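Local coordinates for substrate binding periplasmic protein (Ralstonia solanacearum, PDB 3LOP) that probably captures leucine or a related amino acid in the periplasm, closing two lobes around it, for delivery to a membrane transporter, at residues Ser111-Thr114 with Phe119-Lys122; Ala84-Leu89 with Pro105-Ser110; Leu77-Gly82 with Phe290-Val295; Arg99-Gly104 with His314-Leu319; Gly327-Phe332 with Gly339-Glu344. All blocks are in the same frame, centred on the assembly; numbering follows the deposited sequence.

Interaction 1: Ser111-Thr114 with Phe119-Lys122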
# COMPACT_ATOMS: atom_id res chain seq x y z
N SER A 111 -7.43 -6.52 9.25
CA SER A 111 -8.85 -6.24 9.20
C SER A 111 -9.39 -6.08 7.78
O SER A 111 -10.60 -6.08 7.58
CB SER A 111 -9.15 -4.97 10.01
OG SER A 111 -8.38 -3.87 9.54
N MSE A 112 -8.50 -5.95 6.80
CA MSE A 112 -8.93 -5.77 5.42
C MSE A 112 -9.68 -6.97 4.84
O MSE A 112 -10.37 -6.84 3.83
CB MSE A 112 -7.73 -5.43 4.52
CG MSE A 112 -7.04 -4.11 4.87
SE MSE A 112 -8.25 -2.59 4.89
CE MSE A 112 -8.14 -2.14 6.77
N THR A 113 -9.55 -8.13 5.47
CA THR A 113 -10.22 -9.34 4.99
C THR A 113 -11.46 -9.68 5.81
O THR A 113 -11.93 -10.82 5.79
CB THR A 113 -9.26 -10.55 5.02
OG1 THR A 113 -8.68 -10.67 6.33
CG2 THR A 113 -8.16 -10.40 3.99
N THR A 114 -12.00 -8.70 6.52
CA THR A 114 -13.17 -8.94 7.36
C THR A 114 -14.44 -8.16 7.01
O THR A 114 -15.37 -8.10 7.81
CB THR A 114 -12.84 -8.64 8.83
OG1 THR A 114 -12.62 -7.24 9.00
CG2 THR A 114 -11.59 -9.40 9.26
N PHE A 119 -12.10 -5.27 -0.70
CA PHE A 119 -11.37 -6.23 -1.52
C PHE A 119 -9.86 -5.99 -1.54
O PHE A 119 -9.33 -5.36 -2.46
CB PHE A 119 -11.90 -6.21 -2.96
CG PHE A 119 -13.34 -6.63 -3.08
CD1 PHE A 119 -14.38 -5.76 -2.75
CD2 PHE A 119 -13.66 -7.92 -3.50
CE1 PHE A 119 -15.71 -6.17 -2.84
CE2 PHE A 119 -14.98 -8.34 -3.60
CZ PHE A 119 -16.01 -7.46 -3.27
N PRO A 120 -9.15 -6.49 -0.51
CA PRO A 120 -7.70 -6.31 -0.45
C PRO A 120 -7.02 -7.08 -1.58
O PRO A 120 -7.39 -8.22 -1.87
CB PRO A 120 -7.34 -6.86 0.92
CG PRO A 120 -8.37 -7.94 1.13
CD PRO A 120 -9.64 -7.27 0.64
N ILE A 121 -6.03 -6.46 -2.21
CA ILE A 121 -5.31 -7.11 -3.29
C ILE A 121 -3.95 -7.63 -2.84
O ILE A 121 -3.69 -8.83 -2.88
CB ILE A 121 -5.10 -6.14 -4.48
CG1 ILE A 121 -6.46 -5.81 -5.12
CG2 ILE A 121 -4.15 -6.75 -5.50
CD1 ILE A 121 -6.38 -4.79 -6.25
N LYS A 122 -3.09 -6.73 -2.38
CA LYS A 122 -1.75 -7.13 -1.97
C LYS A 122 -1.66 -8.02 -0.74
O LYS A 122 -2.53 -8.00 0.14
CB LYS A 122 -0.88 -5.88 -1.77
CG LYS A 122 -1.24 -5.02 -0.59
CD LYS A 122 -0.69 -3.61 -0.79
CE LYS A 122 -0.87 -2.74 0.44
NZ LYS A 122 0.23 -2.95 1.43
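The puckered, plate-like ring of Pro120 is at the centre of this contact, and it offers three carbons to the turn 111-114: CB meets the base of Met112, CG meets the methyl of Thr113, and CD approaches a carbonyl oxygen. That oxygen is the backbone O of Met112, 3.3 Å from Pro120 CD. On one flank Met112 CB rests 3.9 Å from Pro120 CB, while on the CG corner the Thr113 methyl CG2 comes to 3.8 Å from Pro120 CG, the two side chains crossing at about a right angle. Pro120 directly follows strand 118-119, an outermost strand of the parallel sheet of the first lobe in this type I periplasmic binding protein fold, where the chain sets off toward the second lobe; Lys122, two residues on, belongs to the magnesium site. Met112 is a selenomethionine whose CG stands anti to the carbonyl carbon (chi1 -63°), and the bent chain beyond it leaves Pro120 for Val86 and Met90 of helix 83-91. Thr113 keeps its hydroxyl for Ser110 O. The turn is tied by Ser111 O, which accepts both Thr114 OG1 at 2.7 Å and Thr114 N at 3.2 Å.

Interaction 2: Ala84-Leu89 with Pro105-Ser110. With LEU (leucine), chain B.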
# COMPACT_ATOMS: atom_id res chain seq x y z
N ALA A 84 -6.20 3.14 9.90
CA ALA A 84 -7.24 3.76 10.72
C ALA A 84 -8.35 4.35 9.85
O ALA A 84 -9.53 4.30 10.22
CB ALA A 84 -6.63 4.86 11.60
N ASN A 85 -7.98 4.90 8.70
CA ASN A 85 -8.95 5.50 7.80
C ASN A 85 -9.91 4.47 7.23
O ASN A 85 -11.12 4.67 7.22
CB ASN A 85 -8.22 6.24 6.67
CG ASN A 85 -7.33 7.35 7.18
OD1 ASN A 85 -7.63 8.54 7.02
ND2 ASN A 85 -6.23 6.97 7.81
N VAL A 86 -9.38 3.35 6.75
CA VAL A 86 -10.23 2.32 6.20
C VAL A 86 -11.07 1.66 7.29
O VAL A 86 -12.25 1.38 7.08
CB VAL A 86 -9.42 1.23 5.47
CG1 VAL A 86 -10.35 0.15 4.95
CG2 VAL A 86 -8.64 1.86 4.33
N GLU A 87 -10.48 1.43 8.46
CA GLU A 87 -11.24 0.81 9.54
C GLU A 87 -12.41 1.70 9.96
O GLU A 87 -13.44 1.19 10.40
CB GLU A 87 -10.32 0.50 10.73
CG GLU A 87 -9.27 -0.56 10.39
CD GLU A 87 -8.45 -1.02 11.59
OE1 GLU A 87 -8.34 -0.26 12.58
OE2 GLU A 87 -7.89 -2.14 11.53
N ALA A 88 -12.27 3.01 9.80
CA ALA A 88 -13.36 3.92 10.14
C ALA A 88 -14.47 3.77 9.10
O ALA A 88 -15.66 3.77 9.44
CB ALA A 88 -12.86 5.37 10.18
N LEU A 89 -14.10 3.63 7.83
CA LEU A 89 -15.10 3.44 6.79
C LEU A 89 -15.90 2.18 7.06
O LEU A 89 -17.11 2.13 6.81
CB LEU A 89 -14.44 3.33 5.41
CG LEU A 89 -13.78 4.58 4.84
CD1 LEU A 89 -13.07 4.25 3.53
CD2 LEU A 89 -14.83 5.66 4.61
N PRO A 105 -7.53 -1.48 -0.97
CA PRO A 105 -7.19 -0.49 0.06
C PRO A 105 -5.67 -0.48 0.17
O PRO A 105 -5.03 -1.53 0.15
CB PRO A 105 -7.89 -1.04 1.31
CG PRO A 105 -7.98 -2.53 1.04
CD PRO A 105 -8.35 -2.57 -0.41
N ALA A 106 -5.09 0.71 0.28
CA ALA A 106 -3.63 0.85 0.35
C ALA A 106 -2.99 0.49 1.68
O ALA A 106 -1.98 1.08 2.08
CB ALA A 106 -3.24 2.27 -0.06
N THR A 107 -3.58 -0.48 2.37
CA THR A 107 -3.07 -0.95 3.65
C THR A 107 -3.23 -2.47 3.70
O THR A 107 -4.22 -3.00 3.19
CB THR A 107 -3.85 -0.32 4.84
OG1 THR A 107 -3.74 -1.18 5.99
CG2 THR A 107 -5.31 -0.13 4.49
N GLY A 108 -2.26 -3.15 4.28
CA GLY A 108 -2.33 -4.60 4.38
C GLY A 108 -2.76 -5.08 5.75
O GLY A 108 -2.46 -6.20 6.15
N ALA A 109 -3.48 -4.23 6.49
CA ALA A 109 -3.94 -4.60 7.82
C ALA A 109 -4.76 -5.88 7.80
O ALA A 109 -5.44 -6.18 6.81
CB ALA A 109 -4.76 -3.46 8.42
N SER A 110 -4.71 -6.63 8.90
CA SER A 110 -5.44 -7.89 9.00
C SER A 110 -6.95 -7.71 8.89
O SER A 110 -7.67 -8.62 8.48
CB SER A 110 -5.10 -8.60 10.31
OG SER A 110 -5.46 -7.80 11.44
N LEU B . -1.98 2.90 4.08
CA LEU B . -0.82 3.56 4.75
C LEU B . 0.29 3.80 3.74
O LEU B . 1.13 4.68 4.03
CB LEU B . -0.31 2.66 5.86
CG LEU B . -1.54 2.24 6.66
CD1 LEU B . -1.42 0.84 7.08
CD2 LEU B . -1.72 3.13 7.83
OXT LEU B . 0.30 3.11 2.70
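Val86 reaches from helix 83-91 into the loop 105-110 with a single methyl, CG2, and the tight part of the contact gathers around it. Thr107 CG2 lies 3.9 Å from Val86 CG2, the side chains sliding past each other in opposite directions, and Pro105 CB stands further from the same methyl, at 4.3 Å. Thr107 turns different atoms to different neighbours: with chi1 at 156° its hydroxyl is roughly anti to the backbone N, which sends CG2 to the helix and OG1 to the turn. There OG1 accepts from Ala109 N at 3.1 Å (158° at the hydrogen), an ST turn, and shares a hydrogen bond with Thr83. Packing slackens toward Ala109 and Glu87, whose side chains come near the opposite segment without touching it; beyond them Ser110 is exposed, and Glu87 OE2 is engaged by Ser111 OG. The other side of the loop faces the bound leucine. Ala106 O takes a hydrogen bond from the ligand N at 2.7 Å, and Thr107 OG1 is 3.3 Å from the ligand CD1. This loop, following the C-terminal end of strand 102-103, is consistent with the interlobe cleft of a type I periplasmic binding protein.

Interaction 3: Leu77-Gly82 with Phe290-Val295. With LEU (leucine), chain B.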
# COMPACT_ATOMS: atom_id res chain seq x y z
N LEU A 77 -14.88 2.31 -5.05
CA LEU A 77 -13.91 3.18 -4.40
C LEU A 77 -12.54 2.50 -4.51
O LEU A 77 -12.44 1.28 -4.37
CB LEU A 77 -14.28 3.36 -2.92
CG LEU A 77 -13.29 4.04 -1.96
CD1 LEU A 77 -13.13 5.51 -2.32
CD2 LEU A 77 -13.82 3.91 -0.55
N LEU A 78 -11.49 3.29 -4.77
CA LEU A 78 -10.14 2.76 -4.92
C LEU A 78 -9.09 3.28 -3.94
O LEU A 78 -9.12 4.43 -3.53
CB LEU A 78 -9.61 3.06 -6.33
CG LEU A 78 -10.02 2.25 -7.55
CD1 LEU A 78 -9.45 2.92 -8.80
CD2 LEU A 78 -9.50 0.82 -7.43
N THR A 79 -8.16 2.39 -3.61
CA THR A 79 -6.99 2.65 -2.77
C THR A 79 -7.00 3.71 -1.66
O THR A 79 -6.24 4.68 -1.71
CB THR A 79 -5.78 2.97 -3.68
OG1 THR A 79 -6.00 4.23 -4.33
CG2 THR A 79 -5.62 1.90 -4.74
N VAL A 80 -7.84 3.52 -0.65
CA VAL A 80 -7.87 4.47 0.46
C VAL A 80 -6.60 4.22 1.29
O VAL A 80 -6.20 3.07 1.49
CB VAL A 80 -9.12 4.27 1.34
CG1 VAL A 80 -9.03 5.11 2.60
CG2 VAL A 80 -10.36 4.66 0.55
N VAL A 81 -5.98 5.30 1.75
CA VAL A 81 -4.75 5.21 2.53
C VAL A 81 -4.98 5.30 4.03
O VAL A 81 -5.78 6.11 4.50
CB VAL A 81 -3.77 6.32 2.12
CG1 VAL A 81 -2.54 6.31 3.02
CG2 VAL A 81 -3.37 6.15 0.66
N GLY A 82 -4.27 4.47 4.79
CA GLY A 82 -4.38 4.50 6.23
C GLY A 82 -5.23 3.41 6.84
O GLY A 82 -6.43 3.32 6.58
N PHE A 290 -2.07 1.66 -10.20
CA PHE A 290 -2.26 1.19 -11.57
C PHE A 290 -2.91 -0.20 -11.53
O PHE A 290 -3.90 -0.47 -12.22
CB PHE A 290 -0.88 1.12 -12.24
CG PHE A 290 -0.92 0.91 -13.74
CD1 PHE A 290 -1.08 1.99 -14.60
CD2 PHE A 290 -0.72 -0.35 -14.28
CE1 PHE A 290 -1.04 1.81 -15.99
CE2 PHE A 290 -0.68 -0.55 -15.66
CZ PHE A 290 -0.84 0.53 -16.52
N VAL A 291 -2.35 -1.08 -10.70
CA VAL A 291 -2.85 -2.44 -10.55
C VAL A 291 -4.27 -2.48 -9.99
O VAL A 291 -5.11 -3.23 -10.48
CB VAL A 291 -1.90 -3.27 -9.64
CG1 VAL A 291 -2.55 -4.58 -9.24
CG2 VAL A 291 -0.60 -3.55 -10.38
N ALA A 292 -4.53 -1.68 -8.96
CA ALA A 292 -5.86 -1.66 -8.37
C ALA A 292 -6.88 -1.21 -9.41
O ALA A 292 -7.96 -1.80 -9.54
CB ALA A 292 -5.89 -0.73 -7.17
N ALA A 293 -6.53 -0.17 -10.16
CA ALA A 293 -7.42 0.34 -11.20
C ALA A 293 -7.70 -0.71 -12.27
O ALA A 293 -8.83 -0.84 -12.73
CB ALA A 293 -6.83 1.60 -11.83
N LYS A 294 -6.67 -1.45 -12.66
CA LYS A 294 -6.84 -2.48 -13.69
C LYS A 294 -7.73 -3.61 -13.19
O LYS A 294 -8.56 -4.13 -13.94
CB LYS A 294 -5.48 -3.03 -14.13
CG LYS A 294 -5.58 -3.94 -15.34
CD LYS A 294 -4.23 -4.26 -15.94
CE LYS A 294 -4.38 -5.09 -17.20
NZ LYS A 294 -3.06 -5.40 -17.82
N VAL A 295 -7.57 -4.00 -11.93
CA VAL A 295 -8.40 -5.06 -11.36
C VAL A 295 -9.86 -4.61 -11.35
O VAL A 295 -10.76 -5.37 -11.72
CB VAL A 295 -7.96 -5.40 -9.92
CG1 VAL A 295 -9.00 -6.26 -9.23
CG2 VAL A 295 -6.62 -6.13 -9.95
N LEU B . -1.98 2.90 4.08
CA LEU B . -0.82 3.56 4.75
C LEU B . 0.29 3.80 3.74
O LEU B . 1.13 4.68 4.03
CB LEU B . -0.31 2.66 5.86
CG LEU B . -1.54 2.24 6.66
CD1 LEU B . -1.42 0.84 7.08
CD2 LEU B . -1.72 3.13 7.83
OXT LEU B . 0.30 3.11 2.70
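Leu78 and Thr79, at the end of strand 74-78, pack on Ala292 and Ala293 of helix 284-303, a strand-against-helix layer of the alpha/beta lobe in a type I periplasmic binding protein. Leu78 shows how such a layer is filled. Its CB points at the helix but, like CG, serves as a spacer without a close partner across the contact. With chi1 at -78°, CG stands anti to the carbonyl carbon, and from there the two methyls divide the helix between them. CD1 goes to Ala293, 4.1 Å from Ala293 CA and 4.2 Å from Ala293 CB. CD2 goes to Ala292, lying 3.7 Å from Ala292 O and 3.9 Å from Ala292 CB. With only a methyl on Ala292 and Ala293, the leucine branches reach the helix backbone itself. Phe33 of helix 19-38 covers Leu78 and Ala293 as well. Thr79 breaks from the strand with positive phi (30°) and sends its methyl CG2 to 3.6 Å from Ala292 CB, while its hydroxyl has a weak hydrogen bond with Gln10. The contact is buried and apolar, yet the same chain runs on at once to the ligand: Gly82 is the N-cap residue of helix 83-91, and Val81 places CG1 3.6 Å from the N of the bound leucine and 3.7 Å from its CA.

Interaction 4: Arg99-Gly104 with His314-Leu319. With NI (nickel (II) ion), chain H.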
# COMPACT_ATOMS: atom_id res chain seq x y z
N ARG A 99 -23.22 0.77 -0.34
CA ARG A 99 -23.09 -0.50 -1.06
C ARG A 99 -21.95 -0.33 -2.05
O ARG A 99 -22.01 -0.82 -3.18
CB ARG A 99 -24.38 -0.86 -1.79
CG ARG A 99 -25.51 -1.28 -0.85
CD ARG A 99 -26.77 -1.70 -1.61
NE ARG A 99 -27.35 -0.58 -2.35
CZ ARG A 99 -27.25 -0.41 -3.66
NH1 ARG A 99 -26.60 -1.30 -4.41
NH2 ARG A 99 -27.80 0.65 -4.23
N LEU A 100 -20.91 0.37 -1.61
CA LEU A 100 -19.77 0.67 -2.46
C LEU A 100 -18.55 -0.19 -2.17
O LEU A 100 -17.98 -0.14 -1.08
CB LEU A 100 -19.39 2.14 -2.28
CG LEU A 100 -18.37 2.72 -3.26
CD1 LEU A 100 -18.99 2.79 -4.64
CD2 LEU A 100 -17.94 4.10 -2.80
N PRO A 101 -18.12 -1.00 -3.15
CA PRO A 101 -16.94 -1.84 -2.93
C PRO A 101 -15.66 -1.01 -2.89
O PRO A 101 -15.50 -0.06 -3.66
CB PRO A 101 -16.98 -2.81 -4.11
CG PRO A 101 -17.62 -2.00 -5.19
CD PRO A 101 -18.73 -1.28 -4.46
N LEU A 102 -14.77 -1.36 -1.97
CA LEU A 102 -13.48 -0.69 -1.84
C LEU A 102 -12.45 -1.67 -2.38
O LEU A 102 -12.14 -2.68 -1.75
CB LEU A 102 -13.19 -0.36 -0.37
CG LEU A 102 -11.75 0.03 -0.01
CD1 LEU A 102 -11.22 1.06 -0.98
CD2 LEU A 102 -11.70 0.55 1.42
N VAL A 103 -11.92 -1.37 -3.57
CA VAL A 103 -10.95 -2.23 -4.21
C VAL A 103 -9.53 -1.77 -3.96
O VAL A 103 -9.19 -0.60 -4.16
CB VAL A 103 -11.20 -2.29 -5.74
CG1 VAL A 103 -10.13 -3.14 -6.41
CG2 VAL A 103 -12.58 -2.87 -6.02
N GLY A 104 -8.70 -2.70 -3.49
CA GLY A 104 -7.30 -2.39 -3.24
C GLY A 104 -6.98 -1.36 -2.18
O GLY A 104 -6.22 -0.43 -2.46
N HIS A 314 -20.64 -7.82 -7.59
CA HIS A 314 -20.84 -9.21 -7.95
C HIS A 314 -19.66 -9.71 -8.79
O HIS A 314 -19.09 -10.77 -8.52
CB HIS A 314 -22.14 -9.33 -8.74
CG HIS A 314 -22.60 -10.73 -8.95
ND1 HIS A 314 -21.92 -11.63 -9.74
CD2 HIS A 314 -23.68 -11.39 -8.48
CE1 HIS A 314 -22.56 -12.78 -9.76
NE2 HIS A 314 -23.64 -12.67 -9.00
N ALA A 315 -19.27 -8.92 -9.79
CA ALA A 315 -18.17 -9.28 -10.66
C ALA A 315 -16.87 -9.43 -9.88
O ALA A 315 -16.08 -10.34 -10.12
CB ALA A 315 -18.01 -8.23 -11.75
N LEU A 316 -16.64 -8.53 -8.93
CA LEU A 316 -15.43 -8.58 -8.12
C LEU A 316 -15.34 -9.88 -7.33
O LEU A 316 -14.28 -10.51 -7.29
CB LEU A 316 -15.40 -7.39 -7.15
CG LEU A 316 -15.07 -6.03 -7.76
CD1 LEU A 316 -15.45 -4.92 -6.80
CD2 LEU A 316 -13.58 -5.97 -8.10
N THR A 317 -16.44 -10.30 -6.72
CA THR A 317 -16.45 -11.52 -5.93
C THR A 317 -16.21 -12.77 -6.76
O THR A 317 -15.97 -13.84 -6.21
CB THR A 317 -17.79 -11.70 -5.18
OG1 THR A 317 -18.84 -11.97 -6.11
CG2 THR A 317 -18.12 -10.45 -4.39
N GLU A 318 -16.25 -12.64 -8.08
CA GLU A 318 -16.05 -13.81 -8.93
C GLU A 318 -14.76 -13.81 -9.74
O GLU A 318 -14.56 -14.68 -10.59
CB GLU A 318 -17.26 -14.01 -9.84
CG GLU A 318 -18.56 -14.05 -9.04
CD GLU A 318 -19.76 -14.45 -9.87
OE1 GLU A 318 -19.96 -13.86 -10.96
OE2 GLU A 318 -20.51 -15.33 -9.41
N LEU A 319 -13.88 -12.84 -9.49
CA LEU A 319 -12.60 -12.81 -10.18
C LEU A 319 -11.78 -13.98 -9.64
O LEU A 319 -11.46 -14.01 -8.45
CB LEU A 319 -11.85 -11.49 -9.91
CG LEU A 319 -12.41 -10.20 -10.52
CD1 LEU A 319 -11.47 -9.05 -10.20
CD2 LEU A 319 -12.55 -10.35 -12.04
NI NI H . -22.10 -14.71 -10.80
O HOH W 1 -22.73 -13.77 -12.75
O HOH W 2 -23.74 -16.02 -9.86
O HOH W 3 -21.26 -16.70 -11.63
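Leu316 carries this contact for 314-319, packing mainly through CD1 against Pro101 and, in strand 102-103, Val103. Ahead of it in the sequence, His314 lies in the last turns of helix 309-317, and its backbone O accepts a hydrogen bond from Thr317 OG1 at 2.7 Å. Its ring is close to a nickel ion, but as modelled a carbon faces the metal, so its role there is doubtful. Ala315 O receives Glu318 N. Leu316 then turns inward: CG stands anti to the carbonyl carbon (chi1 -74°), and CD1 touches both Pro101 CB at 3.7 Å and Val103 CG2 at 3.6 Å, with CD2 also near Val103 CG2 at 3.9 Å. Its chain meets the proline at about a right angle. Phe119 of strand 118-119 and Ala299 of helix 284-303 also pack on this leucine. Glu318 leaves the helix for solvent, where OE1 and OE2 chelate the nickel at 2.3 and 2.2 Å alongside three waters. Leu319 goes back inward, its N bonded to Leu316 O and its side chain on Val295 and Phe332. Between 99-104 and 314-319 the contact consists of buried methyl and methylene groups, whose dispersion contacts fix no direction, while the metal chemistry stays on the outer side.

Interaction 5: Gly327-Phe332 with Gly339-Glu344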
# COMPACT_ATOMS: atom_id res chain seq x y z
N GLY A 327 1.68 -12.82 -14.50
CA GLY A 327 1.38 -13.80 -13.48
C GLY A 327 0.91 -13.22 -12.17
O GLY A 327 0.70 -13.96 -11.20
N PHE A 328 0.78 -11.90 -12.10
CA PHE A 328 0.29 -11.28 -10.88
C PHE A 328 -1.22 -11.43 -10.98
O PHE A 328 -1.90 -10.63 -11.62
CB PHE A 328 0.68 -9.80 -10.81
CG PHE A 328 0.36 -9.15 -9.50
CD1 PHE A 328 -0.90 -8.62 -9.25
CD2 PHE A 328 1.31 -9.10 -8.49
CE1 PHE A 328 -1.22 -8.06 -8.02
CE2 PHE A 328 1.01 -8.54 -7.25
CZ PHE A 328 -0.26 -8.02 -7.01
N THR A 329 -1.72 -12.49 -10.37
CA THR A 329 -3.14 -12.81 -10.42
C THR A 329 -3.90 -12.44 -9.16
O THR A 329 -3.34 -12.41 -8.07
CB THR A 329 -3.34 -14.31 -10.69
OG1 THR A 329 -2.65 -15.07 -9.69
CG2 THR A 329 -2.80 -14.68 -12.06
N VAL A 330 -5.20 -12.19 -9.33
CA VAL A 330 -6.07 -11.83 -8.23
C VAL A 330 -7.25 -12.79 -8.15
O VAL A 330 -7.91 -13.06 -9.16
CB VAL A 330 -6.59 -10.39 -8.40
CG1 VAL A 330 -7.47 -10.01 -7.23
CG2 VAL A 330 -5.42 -9.43 -8.54
N ASP A 331 -7.49 -13.33 -6.96
CA ASP A 331 -8.59 -14.25 -6.73
C ASP A 331 -9.40 -13.75 -5.53
O ASP A 331 -8.94 -13.84 -4.39
CB ASP A 331 -8.04 -15.66 -6.45
CG ASP A 331 -9.12 -16.63 -6.02
OD1 ASP A 331 -10.31 -16.33 -6.21
OD2 ASP A 331 -8.77 -17.71 -5.49
N PHE A 332 -10.59 -13.21 -5.80
CA PHE A 332 -11.44 -12.70 -4.74
C PHE A 332 -12.52 -13.69 -4.31
O PHE A 332 -13.39 -13.35 -3.51
CB PHE A 332 -12.14 -11.40 -5.17
CG PHE A 332 -11.21 -10.21 -5.30
CD1 PHE A 332 -10.25 -9.94 -4.33
CD2 PHE A 332 -11.36 -9.33 -6.36
CE1 PHE A 332 -9.45 -8.80 -4.42
CE2 PHE A 332 -10.56 -8.19 -6.46
CZ PHE A 332 -9.61 -7.92 -5.49
N GLY A 339 -6.49 -10.81 -2.36
CA GLY A 339 -6.66 -11.28 -3.72
C GLY A 339 -5.40 -11.86 -4.33
O GLY A 339 -5.45 -12.83 -5.08
N SER A 340 -4.26 -11.25 -4.02
CA SER A 340 -2.98 -11.70 -4.54
C SER A 340 -2.21 -12.50 -3.50
O SER A 340 -2.14 -12.11 -2.34
CB SER A 340 -2.13 -10.51 -4.97
OG SER A 340 -0.79 -10.92 -5.22
N HIS A 341 -1.64 -13.62 -3.93
CA HIS A 341 -0.86 -14.46 -3.03
C HIS A 341 0.63 -14.23 -3.25
O HIS A 341 1.47 -14.92 -2.67
CB HIS A 341 -1.19 -15.94 -3.25
CG HIS A 341 -1.01 -16.40 -4.67
ND1 HIS A 341 0.18 -16.24 -5.35
CD2 HIS A 341 -1.85 -17.03 -5.52
CE1 HIS A 341 0.06 -16.76 -6.56
NE2 HIS A 341 -1.16 -17.24 -6.69
N TYR A 342 0.96 -13.24 -4.08
CA TYR A 342 2.36 -12.92 -4.38
C TYR A 342 3.09 -12.16 -3.29
O TYR A 342 2.63 -11.13 -2.80
CB TYR A 342 2.46 -12.11 -5.67
CG TYR A 342 3.87 -11.61 -5.93
CD1 TYR A 342 4.87 -12.47 -6.36
CD2 TYR A 342 4.20 -10.27 -5.69
CE1 TYR A 342 6.18 -12.03 -6.54
CE2 TYR A 342 5.51 -9.82 -5.87
CZ TYR A 342 6.49 -10.70 -6.29
OH TYR A 342 7.78 -10.26 -6.45
N ILE A 343 4.26 -12.68 -2.92
CA ILE A 343 5.10 -12.02 -1.93
C ILE A 343 6.51 -12.60 -1.97
O ILE A 343 6.69 -13.82 -1.90
CB ILE A 343 4.53 -12.10 -0.50
CG1 ILE A 343 5.48 -11.37 0.46
CG2 ILE A 343 4.34 -13.55 -0.08
CD1 ILE A 343 4.94 -11.21 1.86
N GLU A 344 7.49 -11.72 -2.11
CA GLU A 344 8.88 -12.13 -2.15
C GLU A 344 9.67 -11.10 -1.36
O GLU A 344 9.19 -10.00 -1.11
CB GLU A 344 9.40 -12.17 -3.59
CG GLU A 344 8.69 -13.16 -4.50
CD GLU A 344 9.28 -13.21 -5.90
OE1 GLU A 344 9.45 -12.14 -6.52
OE2 GLU A 344 9.56 -14.32 -6.39
O HOH W 4 -0.76 -12.86 -7.24
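Two chain segments run roughly antiparallel here, their end-to-end directions 151° apart, and come closest where Val330 CA and Gly339 CA are 4.6 Å apart. One backbone hydrogen bond joins them, Asp331 N to Gly339 O at 2.8 Å and 165° at the hydrogen; the same oxygen also receives a CA-H...O contact from Val330 CA at 3.4 Å. At this closest approach Gly339 CA lies 3.8 Å from both Phe332 CE1 and Val330 CG1. Val330 CG1 in turn covers one face of the Phe332 ring. Further along, water 4 donates both to Thr329 O at 2.7 Å and to Ser340 OG at 2.8 Å, bridging the segments where no direct bond does. Ser340 OG also accepts Tyr342 N, closing an ST turn, and sits 3.4 Å from Phe328 CZ. At the edge of that Phe328 ring, near its plane, comes Tyr342 CD2, 4.0 Å from Phe328 CE2, and the two side chains cross at about a right angle. Helix 284-303 lies against this unit through Val291 and Val295, strand 322-323 pairs with 329-331, and Gly339 and Ser340 bond through their backbone N atoms to the backbone of Pro120 and Ile121.

Interactions 2, 3 and 4 are buried and apolar, while interactions 1 and 5 are partly buried; interaction 1 still meets by packing, whereas interaction 5 adds a backbone bond and a water bridge. Interactions 3 and 4 reach neighbouring strands of one sheet, 74-78 and 102-103, joined by Leu77 O with Val103 N at 2.8 Å, and set successive helices on it. Interactions 2 and 3 both touch the bound leucine, from the loops at the strand ends. Interaction 1 continues interaction 2 where Met112 SE packs on Val86 CG1, and meets interaction 5 where Phe119 CD2 packs on Phe332 CG. Interaction 5 alone has a backbone hydrogen bond across its segments.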